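Local coordinates for protein cellulase (Soil metagenome, PDB 5I2U) that probably hydrolyses beta-1,4-glycosidic bonds in cellulose, as a salt-tolerant glycoside hydrolase of family 5 with a TIM-barrel fold, at residues Asn99-Pro104 with Thr136-Thr141; Pro113-Ala118 with Ile123-Asp128. One frame throughout, in Å; residues are numbered along the deposited sequence.

Contact 1. Residues Asn99-Pro104 with Thr136-Thr141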
ATOM      1  N   ASN A  99       7.270 -15.609   8.636  1.00 37.10           N
ATOM      2  CA  ASN A  99       6.859 -14.212   8.852  1.00 38.20           C
ATOM      3  C   ASN A  99       7.741 -13.458   9.846  1.00 39.14           C
ATOM      4  O   ASN A  99       8.664 -14.031  10.421  1.00 36.72           O
ATOM      5  CB  ASN A  99       5.409 -14.185   9.337  1.00 38.10           C
ATOM      6  CG  ASN A  99       5.250 -14.809  10.710  1.00 41.46           C
ATOM      7  OD1 ASN A  99       5.692 -14.248  11.706  1.00 42.32           O
ATOM      8  ND2 ASN A  99       4.623 -15.978  10.770  1.00 41.62           N
ATOM      9  N   TYR A 100       7.420 -12.173  10.060  1.00 40.79           N
ATOM     10  CA  TYR A 100       8.199 -11.281  10.936  1.00 37.21           C
ATOM     11  C   TYR A 100       8.348 -11.768  12.396  1.00 35.79           C
ATOM     12  O   TYR A 100       9.434 -11.688  12.964  1.00 31.88           O
ATOM     13  CB  TYR A 100       7.614  -9.854  10.875  1.00 35.93           C
ATOM     14  CG  TYR A 100       8.197  -8.869  11.868  1.00 34.35           C
ATOM     15  CD1 TYR A 100       9.472  -8.341  11.692  1.00 34.34           C
ATOM     16  CD2 TYR A 100       7.474  -8.472  12.994  1.00 36.68           C
ATOM     17  CE1 TYR A 100      10.005  -7.441  12.607  1.00 33.93           C
ATOM     18  CE2 TYR A 100       7.995  -7.562  13.918  1.00 34.63           C
ATOM     19  CZ  TYR A 100       9.263  -7.056  13.716  1.00 34.68           C
ATOM     20  OH  TYR A 100       9.776  -6.158  14.621  1.00 38.13           O
ATOM     21  N   ARG A 101       7.269 -12.297  12.972  1.00 35.66           N
ATOM     22  CA  ARG A 101       7.287 -12.812  14.348  1.00 38.28           C
ATOM     23  C   ARG A 101       8.245 -14.008  14.493  1.00 40.54           C
ATOM     24  O   ARG A 101       9.055 -14.068  15.419  1.00 40.05           O
ATOM     25  CB  ARG A 101       5.870 -13.185  14.795  1.00 40.49           C
ATOM     26  CG  ARG A 101       4.943 -11.981  14.849  1.00 45.89           C
ATOM     27  CD  ARG A 101       3.471 -12.298  15.040  1.00 48.13           C
ATOM     28  NE  ARG A 101       2.925 -13.119  13.959  1.00 50.70           N
ATOM     29  CZ  ARG A 101       2.664 -14.434  14.020  1.00 53.17           C
ATOM     30  NH1 ARG A 101       2.887 -15.160  15.125  1.00 52.23           N
ATOM     31  NH2 ARG A 101       2.166 -15.043  12.949  1.00 48.10           N
ATOM     32  N   GLU A 102       8.165 -14.936  13.547  1.00 40.58           N
ATOM     33  CA  GLU A 102       9.013 -16.124  13.535  1.00 40.79           C
ATOM     34  C   GLU A 102      10.450 -15.812  13.071  1.00 39.98           C
ATOM     35  O   GLU A 102      11.391 -16.413  13.573  1.00 42.18           O
ATOM     36  CB  GLU A 102       8.326 -17.211  12.693  1.00 42.83           C
ATOM     37  CG  GLU A 102       8.961 -18.581  12.722  1.00 48.40           C
ATOM     38  CD  GLU A 102       8.589 -19.398  11.497  1.00 51.13           C
ATOM     39  OE1 GLU A 102       7.390 -19.371  11.115  1.00 44.14           O
ATOM     40  OE2 GLU A 102       9.501 -20.043  10.914  1.00 50.38           O
ATOM     41  N   ASN A 103      10.632 -14.863  12.155  1.00 40.99           N
ATOM     42  CA  ASN A 103      11.959 -14.582  11.591  1.00 38.75           C
ATOM     43  C   ASN A 103      12.065 -13.092  11.230  1.00 39.56           C
ATOM     44  O   ASN A 103      11.950 -12.728  10.056  1.00 40.77           O
ATOM     45  CB  ASN A 103      12.211 -15.503  10.376  1.00 35.85           C
ATOM     46  CG  ASN A 103      13.636 -15.415   9.831  1.00 34.80           C
ATOM     47  OD1 ASN A 103      14.449 -14.606  10.271  1.00 33.26           O
ATOM     48  ND2 ASN A 103      13.928 -16.236   8.828  1.00 36.78           N
ATOM     49  N   PRO A 104      12.292 -12.228  12.241  1.00 37.41           N
ATOM     50  CA  PRO A 104      12.375 -10.785  11.975  1.00 38.93           C
ATOM     51  C   PRO A 104      13.646 -10.333  11.238  1.00 38.75           C
ATOM     52  O   PRO A 104      13.614  -9.318  10.549  1.00 36.48           O
ATOM     53  CB  PRO A 104      12.294 -10.153  13.377  1.00 42.80           C
ATOM     54  CG  PRO A 104      12.799 -11.213  14.311  1.00 42.04           C
ATOM     55  CD  PRO A 104      12.445 -12.536  13.677  1.00 41.31           C
ATOM     56  N   THR A 136      -0.385  -5.988  18.417  1.00 44.67           N
ATOM     57  CA  THR A 136      -0.202  -4.618  18.921  1.00 43.63           C
ATOM     58  C   THR A 136       1.226  -4.306  19.371  1.00 40.89           C
ATOM     59  O   THR A 136       1.788  -3.292  18.982  1.00 43.70           O
ATOM     60  CB  THR A 136      -1.179  -4.319  20.081  1.00 46.34           C
ATOM     61  OG1 THR A 136      -2.491  -4.794  19.753  1.00 47.18           O
ATOM     62  CG2 THR A 136      -1.264  -2.826  20.354  1.00 46.15           C
ATOM     63  N   GLU A 137       1.817  -5.177  20.171  1.00 44.41           N
ATOM     64  CA  GLU A 137       3.145  -4.918  20.740  1.00 47.66           C
ATOM     65  C   GLU A 137       4.250  -5.052  19.694  1.00 44.25           C
ATOM     66  O   GLU A 137       5.237  -4.310  19.725  1.00 45.63           O
ATOM     67  CB  GLU A 137       3.384  -5.843  21.964  1.00 51.52           C
ATOM     68  CG  GLU A 137       4.502  -5.497  22.952  1.00 54.86           C
ATOM     69  CD  GLU A 137       4.553  -4.009  23.279  1.00 56.78           C
ATOM     70  OE1 GLU A 137       3.748  -3.615  24.134  1.00 50.90           O
ATOM     71  OE2 GLU A 137       5.355  -3.241  22.676  1.00 55.86           O
ATOM     72  N   GLU A 138       4.064  -5.971  18.744  1.00 46.01           N
ATOM     73  CA  GLU A 138       5.028  -6.176  17.654  1.00 45.32           C
ATOM     74  C   GLU A 138       5.018  -4.953  16.729  1.00 38.82           C
ATOM     75  O   GLU A 138       6.083  -4.498  16.264  1.00 28.38           O
ATOM     76  CB  GLU A 138       4.724  -7.432  16.801  1.00 49.51           C
ATOM     77  CG  GLU A 138       3.899  -8.592  17.388  1.00 56.59           C
ATOM     78  CD  GLU A 138       4.467  -9.386  18.551  1.00 61.93           C
ATOM     79  OE1 GLU A 138       5.607  -9.144  19.003  1.00 63.82           O
ATOM     80  OE2 GLU A 138       3.710 -10.296  18.995  1.00 69.28           O
ATOM     81  N   ALA A 139       3.802  -4.459  16.446  1.00 36.75           N
ATOM     82  CA  ALA A 139       3.621  -3.269  15.610  1.00 39.48           C
ATOM     83  C   ALA A 139       4.310  -2.041  16.222  1.00 43.45           C
ATOM     84  O   ALA A 139       5.044  -1.335  15.527  1.00 41.86           O
ATOM     85  CB  ALA A 139       2.142  -2.987  15.375  1.00 41.20           C
ATOM     86  N   LYS A 140       4.113  -1.827  17.525  1.00 39.99           N
ATOM     87  CA  LYS A 140       4.751  -0.703  18.219  1.00 38.89           C
ATOM     88  C   LYS A 140       6.262  -0.778  18.172  1.00 37.05           C
ATOM     89  O   LYS A 140       6.919   0.215  17.914  1.00 38.97           O
ATOM     90  CB  LYS A 140       4.302  -0.623  19.676  1.00 38.50           C
ATOM     91  CG  LYS A 140       2.846  -0.221  19.857  1.00 44.17           C
ATOM     92  CD  LYS A 140       2.365  -0.532  21.266  1.00 47.15           C
ATOM     93  CE  LYS A 140       1.036   0.139  21.539  1.00 52.67           C
ATOM     94  NZ  LYS A 140       0.538  -0.073  22.927  1.00 54.15           N
ATOM     95  N   THR A 141       6.820  -1.955  18.420  1.00 37.62           N
ATOM     96  CA  THR A 141       8.278  -2.096  18.427  1.00 36.19           C
ATOM     97  C   THR A 141       8.856  -1.962  17.037  1.00 35.25           C
ATOM     98  O   THR A 141       9.910  -1.364  16.869  1.00 33.19           O
ATOM     99  CB  THR A 141       8.683  -3.459  18.965  1.00 39.09           C
ATOM    100  OG1 THR A 141       7.838  -3.792  20.070  1.00 42.19           O
ATOM    101  CG2 THR A 141      10.149  -3.532  19.378  1.00 38.70           C
TER
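Glu138, in the first turns of helix 136-150, meets Tyr100 and Arg101 of the loop ahead of helix 104-120. Its CB lies 4.4 Å from Tyr100 CE2 and its backbone O stands 4.3 Å from the same ring carbon, approaching the ring obliquely. Tyr100 reaches across because its CG is anti to the backbone N (chi1 172°), and Phe142 adds an edge-to-face ring contact. The stem of Glu138 also runs up to that of Arg101, CG to CG at 4.4 Å, but the charged ends stay apart, with Arg101 NE 5.8 Å from Glu138 OE2. At that distance the opposite charges would probably attract only weakly; the guanidinium is held instead by Leu94 O, to which NH2 bonds, with Asn99 OD1 3.5 Å above its plane, offset toward the rim. The same OD1 accepts from Glu102 N at 3.2 Å, from above the carbonyl plane, an Asx motif that, with the backbone bond from Asn103 N to Asn99 O, holds the turn carrying Tyr100 and Arg101. Ala139 faces away, onto helix 169-186. At Thr141, OG1 bonds to Glu137 O, one turn back, at 2.7 Å, while the backbone N reaches that oxygen from the opposite face. This sparse surface contact sets the loop after strand 87-93 against the start of the helix following strand 124-130, at the C-terminal strand ends of a TIM barrel.

Contact 2. Residues Pro113-Ala118 with Ile123-Asp128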
ATOM      1  N   PRO A 113      16.498  -3.150   1.593  1.00 29.79           N
ATOM      2  CA  PRO A 113      16.869  -2.715   0.238  1.00 31.03           C
ATOM      3  C   PRO A 113      15.727  -2.049  -0.543  1.00 33.48           C
ATOM      4  O   PRO A 113      15.981  -1.163  -1.343  1.00 33.82           O
ATOM      5  CB  PRO A 113      17.315  -4.014  -0.452  1.00 29.60           C
ATOM      6  CG  PRO A 113      16.823  -5.127   0.411  1.00 28.12           C
ATOM      7  CD  PRO A 113      16.774  -4.585   1.797  1.00 29.83           C
ATOM      8  N   VAL A 114      14.480  -2.448  -0.286  1.00 35.29           N
ATOM      9  CA  VAL A 114      13.334  -1.818  -0.940  1.00 33.54           C
ATOM     10  C   VAL A 114      13.175  -0.359  -0.477  1.00 33.92           C
ATOM     11  O   VAL A 114      12.947   0.539  -1.302  1.00 33.16           O
ATOM     12  CB  VAL A 114      12.045  -2.633  -0.711  1.00 35.36           C
ATOM     13  CG1 VAL A 114      10.806  -1.940  -1.306  1.00 33.62           C
ATOM     14  CG2 VAL A 114      12.207  -4.028  -1.318  1.00 37.74           C
ATOM     15  N   ILE A 115      13.291  -0.130   0.836  1.00 36.89           N
ATOM     16  CA  ILE A 115      13.194   1.228   1.412  1.00 34.07           C
ATOM     17  C   ILE A 115      14.348   2.087   0.912  1.00 33.85           C
ATOM     18  O   ILE A 115      14.132   3.187   0.409  1.00 33.18           O
ATOM     19  CB  ILE A 115      13.181   1.212   2.960  1.00 34.27           C
ATOM     20  CG1 ILE A 115      11.914   0.530   3.492  1.00 37.69           C
ATOM     21  CG2 ILE A 115      13.243   2.635   3.519  1.00 36.02           C
ATOM     22  CD1 ILE A 115      12.041   0.008   4.909  1.00 37.46           C
ATOM     23  N   GLU A 116      15.567   1.565   1.044  1.00 35.35           N
ATOM     24  CA  GLU A 116      16.757   2.264   0.562  1.00 36.89           C
ATOM     25  C   GLU A 116      16.643   2.594  -0.921  1.00 31.05           C
ATOM     26  O   GLU A 116      16.899   3.726  -1.319  1.00 34.72           O
ATOM     27  CB  GLU A 116      18.025   1.453   0.831  1.00 41.70           C
ATOM     28  CG  GLU A 116      18.526   1.528   2.271  1.00 49.13           C
ATOM     29  CD  GLU A 116      19.691   0.584   2.534  1.00 54.75           C
ATOM     30  OE1 GLU A 116      20.119  -0.145   1.597  1.00 62.10           O
ATOM     31  OE2 GLU A 116      20.182   0.568   3.684  1.00 58.94           O
ATOM     32  N   SER A 117      16.236   1.626  -1.729  1.00 28.17           N
ATOM     33  CA  SER A 117      16.140   1.838  -3.175  1.00 31.38           C
ATOM     34  C   SER A 117      15.089   2.905  -3.551  1.00 32.50           C
ATOM     35  O   SER A 117      15.287   3.673  -4.496  1.00 31.34           O
ATOM     36  CB  SER A 117      15.867   0.516  -3.901  1.00 29.40           C
ATOM     37  OG  SER A 117      15.819   0.699  -5.311  1.00 31.59           O
ATOM     38  N   ALA A 118      13.982   2.946  -2.811  1.00 35.41           N
ATOM     39  CA  ALA A 118      12.980   3.998  -2.994  1.00 36.61           C
ATOM     40  C   ALA A 118      13.546   5.397  -2.665  1.00 37.91           C
ATOM     41  O   ALA A 118      13.218   6.382  -3.329  1.00 32.22           O
ATOM     42  CB  ALA A 118      11.758   3.706  -2.135  1.00 36.18           C
ATOM     43  N   ILE A 123      11.420   7.849  -5.093  1.00 33.90           N
ATOM     44  CA  ILE A 123       9.994   7.505  -5.014  1.00 31.23           C
ATOM     45  C   ILE A 123       9.549   7.218  -3.577  1.00 32.10           C
ATOM     46  O   ILE A 123      10.377   6.992  -2.686  1.00 28.41           O
ATOM     47  CB  ILE A 123       9.612   6.330  -5.947  1.00 30.23           C
ATOM     48  CG1 ILE A 123      10.376   5.052  -5.584  1.00 31.84           C
ATOM     49  CG2 ILE A 123       9.875   6.698  -7.410  1.00 28.39           C
ATOM     50  CD1 ILE A 123       9.672   3.785  -6.033  1.00 29.68           C
ATOM     51  N   TYR A 124       8.229   7.253  -3.373  1.00 29.44           N
ATOM     52  CA  TYR A 124       7.634   7.015  -2.068  1.00 30.83           C
ATOM     53  C   TYR A 124       7.559   5.517  -1.828  1.00 34.35           C
ATOM     54  O   TYR A 124       7.493   4.712  -2.779  1.00 31.36           O
ATOM     55  CB  TYR A 124       6.241   7.686  -1.950  1.00 31.41           C
ATOM     56  CG  TYR A 124       6.326   9.200  -1.998  1.00 31.34           C
ATOM     57  CD1 TYR A 124       6.540   9.947  -0.834  1.00 32.16           C
ATOM     58  CD2 TYR A 124       6.237   9.886  -3.208  1.00 30.45           C
ATOM     59  CE1 TYR A 124       6.656  11.328  -0.877  1.00 30.70           C
ATOM     60  CE2 TYR A 124       6.337  11.266  -3.257  1.00 29.06           C
ATOM     61  CZ  TYR A 124       6.560  11.981  -2.089  1.00 30.09           C
ATOM     62  OH  TYR A 124       6.670  13.343  -2.136  1.00 29.06           O
ATOM     63  N   VAL A 125       7.569   5.147  -0.549  1.00 32.55           N
ATOM     64  CA  VAL A 125       7.570   3.756  -0.172  1.00 29.87           C
ATOM     65  C   VAL A 125       6.671   3.536   1.034  1.00 29.10           C
ATOM     66  O   VAL A 125       6.750   4.277   2.031  1.00 27.80           O
ATOM     67  CB  VAL A 125       9.008   3.236   0.075  1.00 28.94           C
ATOM     68  CG1 VAL A 125       9.729   4.042   1.155  1.00 29.58           C
ATOM     69  CG2 VAL A 125       8.983   1.756   0.418  1.00 29.07           C
ATOM     70  N   ILE A 126       5.801   2.534   0.921  1.00 26.44           N
ATOM     71  CA  ILE A 126       4.909   2.174   2.004  1.00 27.41           C
ATOM     72  C   ILE A 126       5.560   1.030   2.744  1.00 27.59           C
ATOM     73  O   ILE A 126       5.920   0.034   2.133  1.00 27.95           O
ATOM     74  CB  ILE A 126       3.495   1.755   1.505  1.00 27.11           C
ATOM     75  CG1 ILE A 126       2.793   2.953   0.841  1.00 27.16           C
ATOM     76  CG2 ILE A 126       2.631   1.244   2.662  1.00 23.92           C
ATOM     77  CD1 ILE A 126       1.580   2.561   0.014  1.00 28.09           C
ATOM     78  N   ILE A 127       5.718   1.191   4.051  1.00 29.76           N
ATOM     79  CA  ILE A 127       6.185   0.120   4.922  1.00 33.38           C
ATOM     80  C   ILE A 127       4.953  -0.503   5.534  1.00 30.91           C
ATOM     81  O   ILE A 127       4.343   0.085   6.422  1.00 30.91           O
ATOM     82  CB  ILE A 127       7.166   0.627   6.010  1.00 35.23           C
ATOM     83  CG1 ILE A 127       8.416   1.251   5.359  1.00 34.24           C
ATOM     84  CG2 ILE A 127       7.612  -0.520   6.904  1.00 35.55           C
ATOM     85  CD1 ILE A 127       9.306   1.993   6.327  1.00 35.61           C
ATOM     86  N   ASP A 128       4.613  -1.698   5.049  1.00 30.32           N
ATOM     87  CA  ASP A 128       3.337  -2.342   5.333  1.00 32.13           C
ATOM     88  C   ASP A 128       3.515  -3.551   6.283  1.00 32.81           C
ATOM     89  O   ASP A 128       4.174  -4.536   5.961  1.00 34.16           O
ATOM     90  CB  ASP A 128       2.613  -2.688   4.008  1.00 33.14           C
ATOM     91  CG  ASP A 128       1.568  -3.809   4.139  1.00 36.59           C
ATOM     92  OD1 ASP A 128       0.870  -3.915   5.173  1.00 36.24           O
ATOM     93  OD2 ASP A 128       1.440  -4.586   3.160  1.00 38.24           O
TER
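Ala118 and Ile123 bring the two backbones to within 5.0 Å, CA to CA, around the short turn joining helix 104-120 to strand 124-130. Beyond it the elements run nearly antiparallel, at 157°, with axes 8.0 Å apart. Ile123 N donates to Ala118 O at 2.9 Å, in the carbonyl plane, and so ties the strand entrance to the helix. Next to this bond Ala118 CB packs against Val125 CB at 3.6 Å, a close approach consistent with the small side chain of Ala118. This is the helix-to-strand half of a beta-alpha-beta unit of the barrel, whose first strand, 87-93, touches Val125 through Val88. Val125 holds CG1 between its backbone N and carbonyl carbon (chi1 58°), beside Ala118 CB, and turns CG2 to Val114 and Ile115 more loosely. Farther along the strand, Ile127 meets Ile115, the two side chains crossing at about a right angle with their CD1 atoms 3.7 Å apart. With an alanine in place of Ile115, Ile127 CD1 would probably lose its apolar mate on the helix and a gap would open there. Ile127 also leans on Val156 of the next strand, 156-159.

From the N terminus the chain leaves strand 87-93 and enters the loop holding 99-104, the first half of contact 1. It then runs down helix 104-120, turns and comes back along strand 124-130; contact 2 closes this short return, joining 113-118 to 123-128. Only when the chain has passed on to helix 136-150 does contact 1 close, 31 residues lying between its segments, with contact 2 wholly within that span. The centres are about 19 Å apart and the two do not touch. Contact 2 lies in the buried layer between barrel and helix, whereas contact 1 joins, at the surface, the loop after one barrel strand to the start of the helix after the next.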